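Local coordinates for protein cytochrome c551 (Achromobacter xylosoxidans, PDB 2ZON) that probably carries electrons as a small class I c-type cytochrome, shuttling them between redox partners through its haem, at residues P32-K37 with A80-A85. Residues are numbered along the deposited sequence; the frame is centred on the assembly and turned at random.
With HEM (protoporphyrin IX containing Fe), chain K.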
ATOM      1  N   PRO D  32     -17.313 -21.177  23.770  1.00 24.45           N
ATOM      2  CA  PRO D  32     -16.785 -22.528  23.532  1.00 23.94           C
ATOM      3  C   PRO D  32     -16.640 -22.767  22.038  1.00 23.79           C
ATOM      4  O   PRO D  32     -17.614 -22.636  21.295  1.00 23.11           O
ATOM      5  CB  PRO D  32     -17.847 -23.450  24.141  1.00 23.93           C
ATOM      6  CG  PRO D  32     -19.086 -22.612  24.276  1.00 23.90           C
ATOM      7  CD  PRO D  32     -18.623 -21.193  24.441  1.00 23.88           C
ATOM      8  N   LYS D  33     -15.422 -23.077  21.603  1.00 23.77           N
ATOM      9  CA  LYS D  33     -15.121 -23.196  20.177  1.00 24.27           C
ATOM     10  C   LYS D  33     -15.786 -24.417  19.564  1.00 23.88           C
ATOM     11  O   LYS D  33     -15.901 -25.465  20.216  1.00 23.76           O
ATOM     12  CB  LYS D  33     -13.613 -23.248  19.943  1.00 24.77           C
ATOM     13  CG  LYS D  33     -12.875 -22.021  20.448  1.00 28.04           C
ATOM     14  CD  LYS D  33     -11.367 -22.260  20.506  1.00 32.86           C
ATOM     15  CE  LYS D  33     -10.720 -22.264  19.119  1.00 36.28           C
ATOM     16  NZ  LYS D  33     -10.934 -23.539  18.339  1.00 39.30           N
ATOM     17  N   LEU D  34     -16.231 -24.272  18.315  1.00 23.39           N
ATOM     18  CA  LEU D  34     -16.833 -25.379  17.580  1.00 22.96           C
ATOM     19  C   LEU D  34     -15.831 -26.517  17.532  1.00 23.14           C
ATOM     20  O   LEU D  34     -14.686 -26.317  17.120  1.00 22.84           O
ATOM     21  CB  LEU D  34     -17.193 -24.969  16.146  1.00 22.79           C
ATOM     22  CG  LEU D  34     -18.028 -25.972  15.331  1.00 22.94           C
ATOM     23  CD1 LEU D  34     -19.510 -25.934  15.737  1.00 23.48           C
ATOM     24  CD2 LEU D  34     -17.868 -25.758  13.824  1.00 23.19           C
ATOM     25  N   GLY D  35     -16.263 -27.698  17.967  1.00 22.85           N
ATOM     26  CA  GLY D  35     -15.446 -28.903  17.852  1.00 23.31           C
ATOM     27  C   GLY D  35     -14.520 -29.135  19.032  1.00 23.60           C
ATOM     28  O   GLY D  35     -13.811 -30.150  19.081  1.00 23.98           O
ATOM     29  N   ASP D  36     -14.505 -28.207  19.982  1.00 23.27           N
ATOM     30  CA  ASP D  36     -13.646 -28.377  21.157  1.00 23.85           C
ATOM     31  C   ASP D  36     -14.233 -29.444  22.082  1.00 23.62           C
ATOM     32  O   ASP D  36     -15.115 -29.162  22.882  1.00 22.95           O
ATOM     33  CB  ASP D  36     -13.452 -27.043  21.886  1.00 23.69           C
ATOM     34  CG  ASP D  36     -12.446 -27.132  23.013  1.00 25.34           C
ATOM     35  OD1 ASP D  36     -12.251 -28.230  23.596  1.00 26.77           O
ATOM     36  OD2 ASP D  36     -11.865 -26.079  23.334  1.00 27.09           O
ATOM     37  N   LYS D  37     -13.731 -30.672  21.959  1.00 23.95           N
ATOM     38  CA  LYS D  37     -14.319 -31.832  22.650  1.00 24.57           C
ATOM     39  C   LYS D  37     -14.387 -31.697  24.165  1.00 24.99           C
ATOM     40  O   LYS D  37     -15.427 -31.991  24.773  1.00 24.67           O
ATOM     41  CB  LYS D  37     -13.594 -33.130  22.248  1.00 24.48           C
ATOM     42  CG  LYS D  37     -13.948 -33.569  20.828  1.00 24.80           C
ATOM     43  CD  LYS D  37     -13.215 -34.823  20.404  1.00 25.16           C
ATOM     44  CE  LYS D  37     -13.484 -35.083  18.949  1.00 24.26           C
ATOM     45  NZ  LYS D  37     -12.747 -36.279  18.452  1.00 25.78           N
ATOM     46  N   ALA D  80     -27.903 -28.187  17.631  1.00 17.47           N
ATOM     47  CA  ALA D  80     -27.662 -29.587  17.296  1.00 18.19           C
ATOM     48  C   ALA D  80     -26.385 -29.779  16.472  1.00 17.82           C
ATOM     49  O   ALA D  80     -25.625 -30.712  16.717  1.00 18.64           O
ATOM     50  CB  ALA D  80     -28.883 -30.193  16.585  1.00 18.34           C
ATOM     51  N   TYR D  81     -26.154 -28.897  15.503  1.00 17.82           N
ATOM     52  CA  TYR D  81     -24.946 -28.936  14.682  1.00 18.30           C
ATOM     53  C   TYR D  81     -23.702 -28.731  15.563  1.00 18.65           C
ATOM     54  O   TYR D  81     -22.667 -29.400  15.394  1.00 18.33           O
ATOM     55  CB  TYR D  81     -25.018 -27.850  13.602  1.00 18.59           C
ATOM     56  CG  TYR D  81     -23.710 -27.608  12.877  1.00 19.90           C
ATOM     57  CD1 TYR D  81     -23.240 -28.503  11.909  1.00 21.18           C
ATOM     58  CD2 TYR D  81     -22.950 -26.467  13.144  1.00 20.87           C
ATOM     59  CE1 TYR D  81     -22.035 -28.263  11.226  1.00 20.89           C
ATOM     60  CE2 TYR D  81     -21.762 -26.230  12.481  1.00 21.02           C
ATOM     61  CZ  TYR D  81     -21.304 -27.125  11.531  1.00 21.25           C
ATOM     62  OH  TYR D  81     -20.114 -26.852  10.885  1.00 22.97           O
ATOM     63  N   MET D  82     -23.816 -27.795  16.501  1.00 18.85           N
ATOM     64  CA  MET D  82     -22.688 -27.464  17.378  1.00 19.26           C
ATOM     65  C   MET D  82     -22.349 -28.642  18.301  1.00 20.00           C
ATOM     66  O   MET D  82     -21.177 -29.040  18.400  1.00 19.65           O
ATOM     67  CB  MET D  82     -22.970 -26.167  18.136  1.00 19.62           C
ATOM     68  CG  MET D  82     -23.034 -24.980  17.186  1.00 19.11           C
ATOM     69  SD  MET D  82     -23.469 -23.439  18.004  1.00 19.84           S
ATOM     70  CE  MET D  82     -21.930 -23.081  18.862  1.00 19.49           C
ATOM     71  N   MET D  83     -23.380 -29.218  18.921  1.00 19.91           N
ATOM     72  CA  MET D  83     -23.239 -30.424  19.745  1.00 21.75           C
ATOM     73  C   MET D  83     -22.602 -31.574  18.940  1.00 21.79           C
ATOM     74  O   MET D  83     -21.660 -32.217  19.412  1.00 22.51           O
ATOM     75  CB  MET D  83     -24.606 -30.852  20.306  1.00 21.53           C
ATOM     76  CG  MET D  83     -25.224 -29.873  21.310  1.00 21.88           C
ATOM     77  SD  MET D  83     -26.898 -30.290  21.856  1.00 25.25           S
ATOM     78  CE  MET D  83     -26.559 -31.354  23.262  1.00 24.00           C
ATOM     79  N   ASP D  84     -23.104 -31.812  17.723  1.00 21.18           N
ATOM     80  CA  ASP D  84     -22.587 -32.865  16.840  1.00 21.73           C
ATOM     81  C   ASP D  84     -21.068 -32.732  16.617  1.00 21.56           C
ATOM     82  O   ASP D  84     -20.323 -33.716  16.657  1.00 21.74           O
ATOM     83  CB  ASP D  84     -23.338 -32.829  15.496  1.00 21.92           C
ATOM     84  CG  ASP D  84     -22.819 -33.849  14.494  1.00 23.52           C
ATOM     85  OD1 ASP D  84     -23.283 -35.012  14.512  1.00 26.49           O
ATOM     86  OD2 ASP D  84     -21.965 -33.476  13.663  1.00 25.02           O
ATOM     87  N   ALA D  85     -20.604 -31.506  16.409  1.00 21.98           N
ATOM     88  CA  ALA D  85     -19.195 -31.268  16.086  1.00 22.50           C
ATOM     89  C   ALA D  85     -18.269 -31.595  17.275  1.00 22.72           C
ATOM     90  O   ALA D  85     -17.062 -31.779  17.105  1.00 23.13           O
ATOM     91  CB  ALA D  85     -18.999 -29.818  15.602  1.00 22.47           C
TER
HETATM   92  CHA HEM K 200     -22.284 -19.979  24.606  1.00 19.61           C
HETATM   93  CHB HEM K 200     -24.647 -21.426  20.676  1.00 19.71           C
HETATM   94  CHC HEM K 200     -24.058 -17.053  18.794  1.00 19.53           C
HETATM   95  CHD HEM K 200     -20.818 -16.081  22.188  1.00 21.13           C
HETATM   96  C1A HEM K 200     -23.044 -20.795  23.765  1.00 20.60           C
HETATM   97  C2A HEM K 200     -23.587 -22.049  24.051  1.00 19.78           C
HETATM   98  C3A HEM K 200     -24.263 -22.444  22.915  1.00 19.23           C
HETATM   99  C4A HEM K 200     -24.134 -21.444  21.964  1.00 19.33           C
HETATM  100  CMA HEM K 200     -25.042 -23.753  22.686  1.00 20.52           C
HETATM  101  CAA HEM K 200     -23.440 -22.810  25.365  1.00 21.49           C
HETATM  102  CBA HEM K 200     -24.434 -22.298  26.386  1.00 25.94           C
HETATM  103  CGA HEM K 200     -23.742 -22.152  27.742  1.00 28.57           C
HETATM  104  O1A HEM K 200     -22.618 -21.604  27.767  1.00 30.76           O
HETATM  105  O2A HEM K 200     -24.358 -22.606  28.717  1.00 31.07           O
HETATM  106  C1B HEM K 200     -24.808 -20.343  19.818  1.00 19.59           C
HETATM  107  C2B HEM K 200     -25.589 -20.289  18.676  1.00 17.36           C
HETATM  108  C3B HEM K 200     -25.449 -19.030  18.132  1.00 17.94           C
HETATM  109  C4B HEM K 200     -24.526 -18.359  18.944  1.00 18.88           C
HETATM  110  CMB HEM K 200     -26.492 -21.448  18.187  1.00 16.23           C
HETATM  111  CAB HEM K 200     -26.069 -18.527  16.826  1.00 18.94           C
HETATM  112  CBB HEM K 200     -27.601 -18.668  16.752  1.00 19.62           C
HETATM  113  C1C HEM K 200     -23.074 -16.353  19.496  1.00 19.09           C
HETATM  114  C2C HEM K 200     -22.517 -15.112  19.192  1.00 19.93           C
HETATM  115  C3C HEM K 200     -21.584 -14.797  20.169  1.00 19.47           C
HETATM  116  C4C HEM K 200     -21.594 -15.892  21.044  1.00 20.77           C
HETATM  117  CMC HEM K 200     -22.899 -14.269  17.965  1.00 20.16           C
HETATM  118  CAC HEM K 200     -20.692 -13.555  20.129  1.00 19.05           C
HETATM  119  CBC HEM K 200     -21.371 -12.180  20.156  1.00 17.49           C
HETATM  120  C1D HEM K 200     -20.964 -17.002  23.225  1.00 20.16           C
HETATM  121  C2D HEM K 200     -20.363 -16.978  24.483  1.00 20.55           C
HETATM  122  C3D HEM K 200     -20.772 -18.088  25.191  1.00 20.99           C
HETATM  123  C4D HEM K 200     -21.623 -18.786  24.335  1.00 20.41           C
HETATM  124  CMD HEM K 200     -19.407 -15.883  24.988  1.00 20.79           C
HETATM  125  CAD HEM K 200     -20.399 -18.477  26.640  1.00 23.13           C
HETATM  126  CBD HEM K 200     -21.310 -17.715  27.617  1.00 25.68           C
HETATM  127  CGD HEM K 200     -20.687 -17.511  29.014  1.00 29.32           C
HETATM  128  O1D HEM K 200     -20.313 -18.536  29.624  1.00 30.74           O
HETATM  129  O2D HEM K 200     -20.602 -16.335  29.451  1.00 31.23           O
HETATM  130  NA  HEM K 200     -23.391 -20.465  22.508  1.00 17.87           N
HETATM  131  NB  HEM K 200     -24.177 -19.161  19.956  1.00 16.88           N
HETATM  132  NC  HEM K 200     -22.493 -16.804  20.620  1.00 18.79           N
HETATM  133  ND  HEM K 200     -21.722 -18.108  23.169  1.00 19.32           N
HETATM  134 FE   HEM K 200     -22.926 -18.675  21.574  1.00 19.40          FE
HETATM  135  O   HOH W   1     -18.874 -27.836  19.039  1.00 23.32           O
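The loop 32-37 runs past the last turn of helix 72-85, coming nearest at G35 and A85, whose CA atoms lie 4.8 Å apart, and K33 to D36 form a type II beta turn across which D36 N bonds to K33 O. L34 is the side chain that reaches over from the loop. With CG anti to the backbone N (chi1 -171°), its end is carried toward the helix, and CD1 settles among three residues: 3.9 Å from A85 CB, as near to CA and CG of M82, and obliquely by CE2 of the Y81 ring. CD2 lies 3.9 Å from Y81 OH, and the leucine crosses the tyrosine side chain at about a right angle. Y16 of helix 10-24 meets both L34 and the Y81 ring, tying this cluster to that helix. Beside it the backbones approach directly: G35 CA is 3.4 Å from A85 O in a CA-H...O contact with 157° at the hydrogen. G35 takes the third position of the turn with a positive phi of 88°, which glycine adopts readily. One water bridges the polar groups, taking the N-H of G35 at 2.8 Å and donating to M82 O at 2.7 Å. M82 and P32 face the haem; M82 SD stands 3.5 Å from the meso carbon CHB, while P32 CD packs near C4D of the macrocycle. P32 O also accepts from H24 ND1 of helix 10-24, consistent with the CVVCH-motif histidine being the proximal ligand that this carbonyl orients. The contact thus joins the haem-side loop to the C-terminal helix by van der Waals packing around one leucine, with a water satisfying an amide and a helix carbonyl that do not meet directly.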